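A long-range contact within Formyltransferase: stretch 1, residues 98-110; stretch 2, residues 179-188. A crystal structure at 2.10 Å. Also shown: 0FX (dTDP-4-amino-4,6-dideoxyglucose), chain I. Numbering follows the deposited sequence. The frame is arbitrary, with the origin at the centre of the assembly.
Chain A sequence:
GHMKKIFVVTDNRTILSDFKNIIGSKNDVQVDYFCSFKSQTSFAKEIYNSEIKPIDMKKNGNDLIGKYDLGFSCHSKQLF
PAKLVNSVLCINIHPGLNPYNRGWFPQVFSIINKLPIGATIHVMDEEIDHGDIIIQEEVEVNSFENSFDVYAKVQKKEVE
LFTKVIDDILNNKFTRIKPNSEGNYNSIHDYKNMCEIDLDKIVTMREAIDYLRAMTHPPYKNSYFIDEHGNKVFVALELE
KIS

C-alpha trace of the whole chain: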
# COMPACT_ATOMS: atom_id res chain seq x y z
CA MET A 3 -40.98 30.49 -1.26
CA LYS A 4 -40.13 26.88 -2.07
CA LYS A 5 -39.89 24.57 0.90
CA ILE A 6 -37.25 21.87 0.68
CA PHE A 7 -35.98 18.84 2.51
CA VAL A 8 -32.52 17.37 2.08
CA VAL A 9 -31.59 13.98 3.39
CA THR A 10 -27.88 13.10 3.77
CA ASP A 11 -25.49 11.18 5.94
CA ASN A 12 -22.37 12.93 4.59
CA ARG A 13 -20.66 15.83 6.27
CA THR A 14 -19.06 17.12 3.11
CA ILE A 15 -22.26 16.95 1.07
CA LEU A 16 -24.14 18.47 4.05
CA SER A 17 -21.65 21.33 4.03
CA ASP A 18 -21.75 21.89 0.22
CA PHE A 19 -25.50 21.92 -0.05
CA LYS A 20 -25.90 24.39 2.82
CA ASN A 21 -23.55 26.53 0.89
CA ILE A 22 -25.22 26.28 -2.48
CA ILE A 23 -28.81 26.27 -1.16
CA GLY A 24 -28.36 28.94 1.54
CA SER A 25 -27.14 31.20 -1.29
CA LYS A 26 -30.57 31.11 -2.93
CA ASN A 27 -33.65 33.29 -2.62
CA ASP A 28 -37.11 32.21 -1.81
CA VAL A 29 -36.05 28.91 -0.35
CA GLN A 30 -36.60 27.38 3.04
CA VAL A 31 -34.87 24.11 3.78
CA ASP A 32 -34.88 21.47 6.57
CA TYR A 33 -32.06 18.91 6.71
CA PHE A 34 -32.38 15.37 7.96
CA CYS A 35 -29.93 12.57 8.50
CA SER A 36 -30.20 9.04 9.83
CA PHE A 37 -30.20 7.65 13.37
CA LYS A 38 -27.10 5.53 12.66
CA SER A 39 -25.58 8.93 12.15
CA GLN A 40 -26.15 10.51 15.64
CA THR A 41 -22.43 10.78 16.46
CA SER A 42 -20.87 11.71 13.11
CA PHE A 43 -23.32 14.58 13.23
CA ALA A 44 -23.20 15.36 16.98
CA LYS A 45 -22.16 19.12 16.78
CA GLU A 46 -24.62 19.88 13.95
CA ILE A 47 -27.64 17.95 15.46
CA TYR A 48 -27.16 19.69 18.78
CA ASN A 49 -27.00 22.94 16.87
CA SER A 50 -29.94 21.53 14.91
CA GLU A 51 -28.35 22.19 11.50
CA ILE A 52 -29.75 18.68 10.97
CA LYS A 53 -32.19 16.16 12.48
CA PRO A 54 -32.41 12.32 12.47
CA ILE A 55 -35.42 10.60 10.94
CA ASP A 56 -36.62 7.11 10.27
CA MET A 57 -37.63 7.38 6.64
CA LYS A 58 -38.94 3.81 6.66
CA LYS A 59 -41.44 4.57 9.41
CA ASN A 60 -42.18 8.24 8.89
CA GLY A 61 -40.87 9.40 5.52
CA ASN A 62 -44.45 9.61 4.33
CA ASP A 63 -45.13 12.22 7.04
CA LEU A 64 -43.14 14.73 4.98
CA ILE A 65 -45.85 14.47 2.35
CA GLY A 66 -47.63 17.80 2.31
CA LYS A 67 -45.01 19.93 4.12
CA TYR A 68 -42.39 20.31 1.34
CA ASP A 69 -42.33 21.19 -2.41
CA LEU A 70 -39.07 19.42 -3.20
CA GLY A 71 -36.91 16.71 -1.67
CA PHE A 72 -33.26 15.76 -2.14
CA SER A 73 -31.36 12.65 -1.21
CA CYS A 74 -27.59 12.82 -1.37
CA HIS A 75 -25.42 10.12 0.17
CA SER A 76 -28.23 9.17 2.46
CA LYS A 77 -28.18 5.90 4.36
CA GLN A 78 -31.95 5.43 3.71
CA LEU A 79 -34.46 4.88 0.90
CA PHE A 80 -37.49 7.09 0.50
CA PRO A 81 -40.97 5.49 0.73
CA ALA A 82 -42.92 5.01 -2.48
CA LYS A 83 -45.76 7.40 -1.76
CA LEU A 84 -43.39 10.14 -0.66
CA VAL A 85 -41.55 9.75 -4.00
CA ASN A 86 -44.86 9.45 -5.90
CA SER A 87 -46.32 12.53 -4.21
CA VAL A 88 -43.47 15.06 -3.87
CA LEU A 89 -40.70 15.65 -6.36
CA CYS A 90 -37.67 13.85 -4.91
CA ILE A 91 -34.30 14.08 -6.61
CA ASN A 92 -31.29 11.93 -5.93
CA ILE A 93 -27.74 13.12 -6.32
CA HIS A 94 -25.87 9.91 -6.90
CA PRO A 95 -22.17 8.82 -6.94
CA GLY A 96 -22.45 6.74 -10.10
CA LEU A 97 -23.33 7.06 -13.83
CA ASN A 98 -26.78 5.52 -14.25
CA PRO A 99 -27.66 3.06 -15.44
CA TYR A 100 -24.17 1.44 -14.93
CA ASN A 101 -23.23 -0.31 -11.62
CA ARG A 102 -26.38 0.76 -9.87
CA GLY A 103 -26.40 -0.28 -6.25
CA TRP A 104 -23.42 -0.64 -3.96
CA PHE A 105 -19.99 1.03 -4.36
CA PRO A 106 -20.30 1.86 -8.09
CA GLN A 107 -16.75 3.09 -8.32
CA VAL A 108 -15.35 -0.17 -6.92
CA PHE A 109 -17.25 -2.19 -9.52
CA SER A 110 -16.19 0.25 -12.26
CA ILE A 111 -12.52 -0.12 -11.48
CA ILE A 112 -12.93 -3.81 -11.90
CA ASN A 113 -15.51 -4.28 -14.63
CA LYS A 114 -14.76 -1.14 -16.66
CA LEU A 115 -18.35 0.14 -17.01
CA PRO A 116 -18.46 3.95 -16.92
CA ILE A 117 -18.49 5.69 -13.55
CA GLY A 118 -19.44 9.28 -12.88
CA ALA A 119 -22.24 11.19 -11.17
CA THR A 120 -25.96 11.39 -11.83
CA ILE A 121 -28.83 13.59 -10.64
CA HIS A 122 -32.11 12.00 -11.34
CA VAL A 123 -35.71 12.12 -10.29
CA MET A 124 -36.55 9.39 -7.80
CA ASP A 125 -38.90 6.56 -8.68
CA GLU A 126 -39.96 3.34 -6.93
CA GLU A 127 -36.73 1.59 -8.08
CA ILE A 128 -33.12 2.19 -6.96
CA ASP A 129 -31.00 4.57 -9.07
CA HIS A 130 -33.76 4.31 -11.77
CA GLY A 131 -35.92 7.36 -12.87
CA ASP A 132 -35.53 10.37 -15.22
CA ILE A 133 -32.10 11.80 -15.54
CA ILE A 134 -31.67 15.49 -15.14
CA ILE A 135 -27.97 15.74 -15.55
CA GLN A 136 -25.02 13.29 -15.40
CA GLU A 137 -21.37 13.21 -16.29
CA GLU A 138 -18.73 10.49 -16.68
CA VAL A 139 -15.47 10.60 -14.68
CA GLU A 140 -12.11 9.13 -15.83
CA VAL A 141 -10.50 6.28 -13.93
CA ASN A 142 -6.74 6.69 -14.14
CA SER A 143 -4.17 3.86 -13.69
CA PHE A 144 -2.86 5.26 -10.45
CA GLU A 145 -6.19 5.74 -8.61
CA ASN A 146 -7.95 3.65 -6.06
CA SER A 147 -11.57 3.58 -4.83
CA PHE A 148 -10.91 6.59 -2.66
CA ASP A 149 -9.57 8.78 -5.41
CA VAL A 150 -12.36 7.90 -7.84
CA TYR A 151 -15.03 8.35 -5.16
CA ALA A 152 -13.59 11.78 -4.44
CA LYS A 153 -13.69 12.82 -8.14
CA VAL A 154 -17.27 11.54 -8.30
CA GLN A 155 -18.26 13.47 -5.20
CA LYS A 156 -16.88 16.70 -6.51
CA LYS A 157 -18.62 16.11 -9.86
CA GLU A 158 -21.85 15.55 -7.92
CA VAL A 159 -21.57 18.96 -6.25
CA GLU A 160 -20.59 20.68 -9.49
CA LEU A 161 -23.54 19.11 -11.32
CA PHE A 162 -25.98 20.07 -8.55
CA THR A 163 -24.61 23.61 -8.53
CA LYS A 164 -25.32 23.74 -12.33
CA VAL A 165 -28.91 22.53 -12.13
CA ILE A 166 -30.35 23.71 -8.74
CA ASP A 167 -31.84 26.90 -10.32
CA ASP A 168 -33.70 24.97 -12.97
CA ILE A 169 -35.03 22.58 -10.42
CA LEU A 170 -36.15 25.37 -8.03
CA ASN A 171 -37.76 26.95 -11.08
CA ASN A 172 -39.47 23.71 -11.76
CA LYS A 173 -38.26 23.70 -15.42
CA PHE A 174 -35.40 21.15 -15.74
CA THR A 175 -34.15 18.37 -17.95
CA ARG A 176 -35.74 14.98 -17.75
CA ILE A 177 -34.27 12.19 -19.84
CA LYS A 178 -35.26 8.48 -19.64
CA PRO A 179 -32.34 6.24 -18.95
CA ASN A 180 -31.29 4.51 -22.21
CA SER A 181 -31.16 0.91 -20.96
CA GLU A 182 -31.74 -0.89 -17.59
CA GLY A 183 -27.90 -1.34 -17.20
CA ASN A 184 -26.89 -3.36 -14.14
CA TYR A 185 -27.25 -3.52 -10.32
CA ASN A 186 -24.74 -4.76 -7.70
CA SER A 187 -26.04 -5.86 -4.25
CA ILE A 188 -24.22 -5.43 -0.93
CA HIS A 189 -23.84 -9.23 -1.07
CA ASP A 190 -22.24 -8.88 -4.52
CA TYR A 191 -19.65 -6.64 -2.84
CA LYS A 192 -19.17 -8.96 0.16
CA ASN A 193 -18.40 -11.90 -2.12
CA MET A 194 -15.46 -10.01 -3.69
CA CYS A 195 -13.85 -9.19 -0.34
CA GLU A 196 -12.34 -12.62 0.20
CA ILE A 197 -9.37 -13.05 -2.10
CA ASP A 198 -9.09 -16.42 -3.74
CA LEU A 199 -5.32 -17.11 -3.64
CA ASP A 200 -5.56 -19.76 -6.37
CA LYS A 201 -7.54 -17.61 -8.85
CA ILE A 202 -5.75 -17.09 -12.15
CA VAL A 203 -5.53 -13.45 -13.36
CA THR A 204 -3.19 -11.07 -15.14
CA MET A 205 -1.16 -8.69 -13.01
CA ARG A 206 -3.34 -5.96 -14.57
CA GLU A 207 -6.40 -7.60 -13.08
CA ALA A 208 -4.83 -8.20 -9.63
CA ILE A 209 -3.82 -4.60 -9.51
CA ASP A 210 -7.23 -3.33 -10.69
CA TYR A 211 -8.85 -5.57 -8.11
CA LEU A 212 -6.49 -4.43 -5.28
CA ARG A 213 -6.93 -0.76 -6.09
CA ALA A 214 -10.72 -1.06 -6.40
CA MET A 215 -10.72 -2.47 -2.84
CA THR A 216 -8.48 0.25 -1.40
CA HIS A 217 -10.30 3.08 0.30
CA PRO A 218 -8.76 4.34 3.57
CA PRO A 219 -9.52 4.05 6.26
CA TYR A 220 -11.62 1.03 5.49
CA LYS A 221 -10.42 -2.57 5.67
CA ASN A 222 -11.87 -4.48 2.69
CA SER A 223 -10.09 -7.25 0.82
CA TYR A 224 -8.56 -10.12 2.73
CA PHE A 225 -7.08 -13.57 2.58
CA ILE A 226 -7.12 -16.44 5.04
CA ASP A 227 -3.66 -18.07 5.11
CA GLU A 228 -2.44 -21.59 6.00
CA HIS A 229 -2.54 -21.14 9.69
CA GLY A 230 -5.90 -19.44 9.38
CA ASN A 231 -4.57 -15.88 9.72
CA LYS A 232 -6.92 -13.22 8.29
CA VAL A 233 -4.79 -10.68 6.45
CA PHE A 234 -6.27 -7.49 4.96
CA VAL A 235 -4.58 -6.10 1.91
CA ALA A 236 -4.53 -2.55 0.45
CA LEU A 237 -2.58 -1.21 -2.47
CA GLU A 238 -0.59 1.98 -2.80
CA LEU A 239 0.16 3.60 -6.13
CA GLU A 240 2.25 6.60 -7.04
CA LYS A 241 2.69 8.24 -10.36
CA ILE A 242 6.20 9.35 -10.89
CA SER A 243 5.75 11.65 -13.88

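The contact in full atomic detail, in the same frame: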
# COMPACT_ATOMS: atom_id res chain seq x y z
N ASN A 98 -25.66 6.37 -13.83
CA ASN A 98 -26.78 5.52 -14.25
C ASN A 98 -26.84 5.34 -15.78
O ASN A 98 -26.56 6.27 -16.51
CB ASN A 98 -28.08 6.18 -13.83
CG ASN A 98 -28.32 6.17 -12.31
OD1 ASN A 98 -29.37 6.63 -11.83
ND2 ASN A 98 -27.39 5.60 -11.56
N PRO A 99 -27.18 4.14 -16.26
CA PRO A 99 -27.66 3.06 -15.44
C PRO A 99 -26.57 2.03 -15.09
O PRO A 99 -26.92 0.89 -14.84
CB PRO A 99 -28.60 2.35 -16.38
CG PRO A 99 -27.90 2.48 -17.72
CD PRO A 99 -27.44 3.90 -17.69
N TYR A 100 -25.29 2.39 -15.19
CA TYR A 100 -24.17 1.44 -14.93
C TYR A 100 -23.74 1.31 -13.45
O TYR A 100 -23.51 2.30 -12.78
CB TYR A 100 -22.96 1.79 -15.77
CG TYR A 100 -23.23 2.07 -17.25
CD1 TYR A 100 -23.31 3.38 -17.67
CD2 TYR A 100 -23.35 1.07 -18.21
CE1 TYR A 100 -23.55 3.71 -18.98
CE2 TYR A 100 -23.60 1.37 -19.57
CZ TYR A 100 -23.67 2.70 -19.95
OH TYR A 100 -23.94 3.15 -21.24
N ASN A 101 -23.73 0.08 -12.96
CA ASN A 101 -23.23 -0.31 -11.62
C ASN A 101 -24.09 0.39 -10.59
O ASN A 101 -23.61 1.15 -9.79
CB ASN A 101 -21.75 0.03 -11.44
CG ASN A 101 -20.87 -0.94 -12.20
OD1 ASN A 101 -21.18 -2.12 -12.28
ND2 ASN A 101 -19.77 -0.44 -12.75
N ARG A 102 -25.40 0.26 -10.80
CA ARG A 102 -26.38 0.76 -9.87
C ARG A 102 -26.19 -0.07 -8.61
O ARG A 102 -25.73 -1.22 -8.65
CB ARG A 102 -27.81 0.62 -10.44
CG ARG A 102 -27.98 1.61 -11.60
CD ARG A 102 -29.10 1.28 -12.57
NE ARG A 102 -30.29 0.91 -11.83
CZ ARG A 102 -30.85 -0.29 -11.83
NH1 ARG A 102 -30.37 -1.26 -12.60
NH2 ARG A 102 -31.93 -0.49 -11.07
N GLY A 103 -26.54 0.51 -7.48
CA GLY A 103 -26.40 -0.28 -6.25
C GLY A 103 -25.15 0.09 -5.49
O GLY A 103 -24.75 1.25 -5.45
N TRP A 104 -24.53 -0.91 -4.90
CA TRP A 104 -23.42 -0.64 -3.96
C TRP A 104 -22.01 -0.41 -4.56
O TRP A 104 -21.54 -1.18 -5.39
CB TRP A 104 -23.40 -1.73 -2.88
CG TRP A 104 -24.36 -1.34 -1.81
CD1 TRP A 104 -25.72 -1.44 -1.85
CD2 TRP A 104 -24.03 -0.69 -0.58
NE1 TRP A 104 -26.26 -0.91 -0.70
CE2 TRP A 104 -25.24 -0.45 0.09
CE3 TRP A 104 -22.83 -0.31 0.02
CZ2 TRP A 104 -25.28 0.15 1.35
CZ3 TRP A 104 -22.88 0.31 1.27
CH2 TRP A 104 -24.09 0.52 1.92
N PHE A 105 -21.36 0.66 -4.08
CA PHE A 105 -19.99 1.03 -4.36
C PHE A 105 -19.68 0.95 -5.84
O PHE A 105 -18.79 0.20 -6.24
CB PHE A 105 -19.06 0.15 -3.58
CG PHE A 105 -19.22 0.26 -2.08
CD1 PHE A 105 -18.91 -0.82 -1.28
CD2 PHE A 105 -19.70 1.41 -1.46
CE1 PHE A 105 -19.09 -0.77 0.09
CE2 PHE A 105 -19.87 1.48 -0.08
CZ PHE A 105 -19.53 0.39 0.70
N PRO A 106 -20.40 1.75 -6.62
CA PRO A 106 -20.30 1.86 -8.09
C PRO A 106 -18.89 2.02 -8.54
O PRO A 106 -18.47 1.29 -9.45
CB PRO A 106 -21.15 3.07 -8.44
CG PRO A 106 -21.45 3.76 -7.12
CD PRO A 106 -21.33 2.74 -6.05
N GLN A 107 -18.12 2.89 -7.89
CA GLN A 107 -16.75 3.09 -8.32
C GLN A 107 -15.85 1.84 -8.13
O GLN A 107 -15.01 1.54 -8.98
CB GLN A 107 -16.08 4.38 -7.79
CG GLN A 107 -15.49 4.29 -6.38
CD GLN A 107 -16.54 4.16 -5.35
OE1 GLN A 107 -17.73 4.32 -5.65
NE2 GLN A 107 -16.14 3.96 -4.10
N VAL A 108 -16.10 1.06 -7.09
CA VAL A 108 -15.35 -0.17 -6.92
C VAL A 108 -15.60 -1.07 -8.11
O VAL A 108 -14.67 -1.52 -8.79
CB VAL A 108 -15.69 -0.90 -5.63
CG1 VAL A 108 -14.93 -2.20 -5.57
CG2 VAL A 108 -15.36 -0.05 -4.41
N PHE A 109 -16.86 -1.34 -8.37
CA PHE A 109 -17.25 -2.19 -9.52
C PHE A 109 -16.74 -1.61 -10.84
O PHE A 109 -16.37 -2.37 -11.69
CB PHE A 109 -18.78 -2.42 -9.53
CG PHE A 109 -19.21 -3.41 -8.52
CD1 PHE A 109 -19.54 -3.01 -7.25
CD2 PHE A 109 -19.21 -4.76 -8.82
CE1 PHE A 109 -19.85 -3.95 -6.29
CE2 PHE A 109 -19.47 -5.69 -7.87
CZ PHE A 109 -19.86 -5.27 -6.61
N SER A 110 -16.65 -0.30 -11.00
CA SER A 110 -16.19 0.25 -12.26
C SER A 110 -14.71 0.01 -12.44
O SER A 110 -14.25 -0.29 -13.56
CB SER A 110 -16.56 1.74 -12.49
OG SER A 110 -17.92 2.01 -12.87
N PRO A 179 -33.66 6.86 -18.71
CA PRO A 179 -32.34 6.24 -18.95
C PRO A 179 -32.40 5.33 -20.20
O PRO A 179 -33.49 4.85 -20.54
CB PRO A 179 -32.08 5.45 -17.67
CG PRO A 179 -33.09 5.97 -16.69
CD PRO A 179 -34.32 6.31 -17.52
N ASN A 180 -31.28 5.13 -20.87
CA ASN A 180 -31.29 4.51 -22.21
C ASN A 180 -31.39 2.99 -22.22
O ASN A 180 -31.76 2.43 -23.26
CB ASN A 180 -30.10 4.97 -23.09
CG ASN A 180 -28.73 4.53 -22.57
OD1 ASN A 180 -28.54 4.01 -21.45
ND2 ASN A 180 -27.73 4.73 -23.42
N SER A 181 -31.05 2.35 -21.11
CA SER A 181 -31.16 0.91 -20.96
C SER A 181 -31.39 0.68 -19.48
O SER A 181 -31.28 1.66 -18.76
CB SER A 181 -29.84 0.27 -21.36
OG SER A 181 -29.23 -0.25 -20.20
N GLU A 182 -31.61 -0.56 -19.03
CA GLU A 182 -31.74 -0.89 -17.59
C GLU A 182 -30.39 -1.02 -16.84
O GLU A 182 -30.39 -0.86 -15.61
CB GLU A 182 -32.54 -2.19 -17.34
CG GLU A 182 -34.05 -2.10 -17.50
CD GLU A 182 -34.78 -1.29 -16.42
OE1 GLU A 182 -35.43 -0.27 -16.76
OE2 GLU A 182 -34.76 -1.67 -15.24
N GLY A 183 -29.32 -1.27 -17.61
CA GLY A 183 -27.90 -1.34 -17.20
C GLY A 183 -27.65 -2.50 -16.25
O GLY A 183 -27.99 -3.61 -16.58
N ASN A 184 -27.18 -2.26 -15.04
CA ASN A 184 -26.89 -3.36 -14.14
C ASN A 184 -26.90 -2.91 -12.69
O ASN A 184 -26.60 -1.77 -12.43
CB ASN A 184 -25.59 -4.04 -14.58
CG ASN A 184 -24.36 -3.23 -14.25
OD1 ASN A 184 -24.18 -2.11 -14.74
ND2 ASN A 184 -23.48 -3.79 -13.38
N TYR A 185 -27.26 -3.80 -11.78
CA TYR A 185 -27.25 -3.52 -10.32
C TYR A 185 -26.26 -4.43 -9.58
O TYR A 185 -26.13 -5.59 -9.95
CB TYR A 185 -28.62 -3.87 -9.76
CG TYR A 185 -28.83 -3.70 -8.26
CD1 TYR A 185 -29.04 -2.45 -7.72
CD2 TYR A 185 -28.92 -4.79 -7.40
CE1 TYR A 185 -29.25 -2.25 -6.38
CE2 TYR A 185 -29.09 -4.61 -6.01
CZ TYR A 185 -29.24 -3.33 -5.51
OH TYR A 185 -29.49 -3.03 -4.20
N ASN A 186 -25.64 -3.95 -8.51
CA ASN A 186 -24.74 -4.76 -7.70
C ASN A 186 -25.29 -4.70 -6.28
O ASN A 186 -25.44 -3.63 -5.74
CB ASN A 186 -23.30 -4.19 -7.78
CG ASN A 186 -22.76 -4.21 -9.21
OD1 ASN A 186 -22.71 -5.25 -9.79
ND2 ASN A 186 -22.30 -3.06 -9.74
N SER A 187 -25.61 -5.84 -5.68
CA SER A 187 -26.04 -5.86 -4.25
C SER A 187 -24.94 -5.71 -3.22
O SER A 187 -23.77 -5.89 -3.55
CB SER A 187 -26.73 -7.17 -3.89
OG SER A 187 -26.10 -8.33 -4.40
N ILE A 188 -25.26 -5.42 -1.97
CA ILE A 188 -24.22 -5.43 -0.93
C ILE A 188 -23.60 -6.82 -0.71
O ILE A 188 -22.44 -6.94 -0.30
CB ILE A 188 -24.74 -4.81 0.40
CG1 ILE A 188 -23.58 -4.53 1.35
CG2 ILE A 188 -25.79 -5.73 1.02
CD1 ILE A 188 -23.64 -3.17 2.00
O4P 0FX I . -21.45 7.19 0.32
P2 0FX I . -21.52 7.55 1.83
O3P 0FX I . -21.00 8.80 2.50
O1G 0FX I . -22.66 6.72 2.58
C1G 0FX I . -24.02 6.96 2.33
C2G 0FX I . -24.64 5.86 3.18
O2G 0FX I . -23.98 5.74 4.44
C3G 0FX I . -24.59 4.52 2.48
O3G 0FX I . -25.39 3.68 3.34
C4G 0FX I . -25.13 4.69 1.05
N4A 0FX I . -25.21 3.43 0.32
C5G 0FX I . -24.32 5.71 0.23
C6G 0FX I . -24.91 5.90 -1.16
O5G 0FX I . -24.36 6.94 0.94
OPP 0FX I . -20.47 6.88 2.82
P 0FX I . -19.86 5.43 3.01
O1P 0FX I . -20.77 4.40 3.67
O2P 0FX I . -18.57 6.02 3.56
O5 0FX I . -19.32 4.86 1.60
C5 0FX I . -18.39 5.68 0.88
C4 0FX I . -17.33 4.86 0.18
O4 0FX I . -16.41 4.36 1.13
C3 0FX I . -17.81 3.64 -0.55
O3 0FX I . -18.08 3.90 -1.94
C2 0FX I . -16.59 2.72 -0.54
C1 0FX I . -15.92 3.09 0.78
N11 0FX I . -16.15 2.03 1.76
C61 0FX I . -17.22 2.10 2.59
C51 0FX I . -17.46 1.10 3.50
C5A 0FX I . -18.64 1.04 4.44
C21 0FX I . -15.29 0.99 1.84
O21 0FX I . -14.19 0.91 1.06
N31 0FX I . -15.44 0.02 2.74
C41 0FX I . -16.51 0.10 3.55
O41 0FX I . -16.78 -0.85 4.44
O HOH W 1 -22.34 -0.73 -8.16

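The two stretches run side by side as a short parallel pairing, with Arg102 opposite Tyr185 (CA–CA 4.4 Å) and Gly103 opposite Asn186 (CA–CA 5.0 Å), and bury 806 Å² in total. Four backbone hydrogen bonds define the register: Asn184 N to Pro99 O (3.2 Å, 159° at the hydrogen), Arg102 N to Asn184 O (2.9 Å, 148°), Asn186 N to Arg102 O (2.7 Å, 150°) and Trp104 N to Asn186 O (3.0 Å, 171°). The backbone N and O of Asn186 are thus both satisfied by the other stretch.

Asparagine side chains extend this ladder. Although the CA-to-CB bond of Asn184 points away, its amide returns to pair twice with Asn101: Asn101 N donates to Asn184 OD1 (2.9 Å, 162°) and Asn184 ND2 donates to Asn101 OD1 (3.0 Å, 169°). Asn101 OD1 also accepts from Asn186 ND2 (2.9 Å, 151°), while Asn101 ND2 donates to Ser110 OG (3.1 Å), so both ends of this buried amide are used. The second proton of Asn186 ND2 has a partner too, since this atom donates to water 1 at 2.8 Å; the water in turn donates to Trp104 O at 2.9 Å.

Apolar packing flanks the polar core. Asn186 CB lies 3.8 Å from the Phe109 ring centroid, 12° off the normal, and Ile188 CD1 sits 3.4 Å from the centroid of the six-membered Trp104 ring, 4° off its normal. The opposite Trp104 face receives the sugar nucleotide, with Trp104 CZ2 3.4 Å from 0FX N4A.

Close backbone approach suits glycine. An ideal CB on Gly103 would lie 2.2 Å from Asn186 O, and one on Gly183 2.0 Å from Pro99 O; both are clashes. The cis peptide bond precedes Pro99, whose CG packs 3.6 Å from Ser181 O.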